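Putative cytochrome C (Sinorhizobium meliloti, PDB 4PWA) carries electrons between proteins in bacterial sulfite oxidation, as a small c-type cytochrome with covalently bound heme c. Local coordinates at the interface of chains A and B. Numbering follows the deposited sequence. Chains: chain A/B, Putative cytochrome C.

The interface of chains A and B. Residues chain A 23-24, 36; chain B 26, 33.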
ATOM      1  N   LEU A  23      -2.083   9.095   4.629  1.00 23.60           N
ATOM      2  CA  LEU A  23      -1.943   7.659   4.902  1.00 24.52           C
ATOM      3  C   LEU A  23      -3.225   6.888   4.581  1.00 24.06           C
ATOM      4  O   LEU A  23      -3.167   5.715   4.230  1.00 25.19           O
ATOM      5  CB  LEU A  23      -1.526   7.401   6.361  1.00 25.35           C
ATOM      6  CG  LEU A  23      -0.128   7.861   6.803  1.00 27.00           C
ATOM      7  CD1 LEU A  23       0.151   7.537   8.291  1.00 29.26           C
ATOM      8  CD2 LEU A  23       0.937   7.249   5.938  1.00 28.59           C
ATOM      9  N   CYS A  24      -4.378   7.539   4.708  1.00 23.16           N
ATOM     10  CA  CYS A  24      -5.665   6.886   4.456  1.00 23.13           C
ATOM     11  C   CYS A  24      -6.237   7.236   3.067  1.00 22.11           C
ATOM     12  O   CYS A  24      -6.993   6.456   2.476  1.00 22.08           O
ATOM     13  CB  CYS A  24      -6.677   7.257   5.555  1.00 23.16           C
ATOM     14  SG  CYS A  24      -6.513   6.452   7.240  1.00 25.86           S
ATOM     15  N   VAL A  36      -7.137   3.421   2.452  1.00 27.98           N
ATOM     16  CA  VAL A  36      -8.083   3.055   3.522  1.00 27.90           C
ATOM     17  C   VAL A  36      -9.464   3.652   3.300  1.00 27.01           C
ATOM     18  O   VAL A  36     -10.473   2.985   3.494  1.00 27.53           O
ATOM     19  CB  VAL A  36      -7.559   3.464   4.916  1.00 28.01           C
ATOM     20  CG1 VAL A  36      -8.600   3.181   5.979  1.00 28.10           C
ATOM     21  CG2 VAL A  36      -6.223   2.734   5.242  1.00 28.29           C
TER
ATOM     22  N   THR B  26      -5.877  -1.442  10.061  1.00 21.03           N
ATOM     23  CA  THR B  26      -6.111  -0.050  10.430  1.00 22.37           C
ATOM     24  C   THR B  26      -6.747   0.060  11.820  1.00 22.17           C
ATOM     25  O   THR B  26      -7.667  -0.675  12.162  1.00 21.57           O
ATOM     26  CB  THR B  26      -6.993   0.672   9.423  1.00 23.45           C
ATOM     27  OG1 THR B  26      -6.292   0.771   8.184  1.00 25.44           O
ATOM     28  CG2 THR B  26      -7.294   2.058   9.893  1.00 24.54           C
ATOM     29  N   VAL B  33      -2.389   1.968   9.765  1.00 28.10           N
ATOM     30  CA  VAL B  33      -3.062   2.115   8.473  1.00 29.02           C
ATOM     31  C   VAL B  33      -2.779   0.916   7.563  1.00 28.81           C
ATOM     32  O   VAL B  33      -2.637   1.060   6.356  1.00 30.53           O
ATOM     33  CB  VAL B  33      -2.628   3.432   7.780  1.00 31.83           C
ATOM     34  CG1 VAL B  33      -3.043   4.616   8.626  1.00 31.85           C
ATOM     35  CG2 VAL B  33      -1.106   3.446   7.541  1.00 31.19           C
TER
HETATM   36  O   HOH W   1      -2.276   3.237   4.468  1.00 38.36           O
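A:Leu23 meets B:Val33 where the haem-binding CXXCH motif of chain A faces the short strands 26-27 and 32-33 of chain B. B:Val33 has the most surface hidden here, 56 Å², against 28 Å² for A:Leu23 and 20 Å² for A:Val36. Both its methyls face the leucine beta-carbon from one side: CG1 of B:Val33 is 3.9 Å from CB of A:Leu23, and CG2 of B:Val33 lies 4.1 Å from the same CB atom. With chi1 at -62°, CG1 points away from the valine carbonyl carbon, over the base of the leucine and toward the neighbouring thioether. That sulfur, SG of A:Cys24, is covalently linked to heme c and sits 4.2 Å from CG1 of B:Val33, a marginal touch that nevertheless places the valine next to the haem attachment. Beyond CB, the leucine is extended (chi2 180°) and passes alongside the other methyl: its CD1 is 4.3 Å from CG2 of B:Val33.

Beside this apolar contact, water 1 joins the two backbones. It lies 2.6 Å from the carbonyl O of A:Leu23 and 2.9 Å from the carbonyl O of B:Val33, and the two oxygens subtend about 136° at the water. Since both partners are carbonyl oxygens, the water presumably donates to each.

A:Val36, in a loop, reaches B:Thr26 at the start of strand 26-27. Its CG2 methyl approaches the hydroxyl OG1 of B:Thr26 to 3.5 Å, a van der Waals contact, while the two side chains run at a slant to one another. CG1 of A:Val36 stands 4.0 Å from the same OG1, so the hydroxyl lies nearer the CG2 branch, with both methyls facing it. The two chains contribute different residues to this patch, and the interface as a whole is not an exact two-fold. The pairing may reflect crystal packing; the structure alone does not show whether it is physiological.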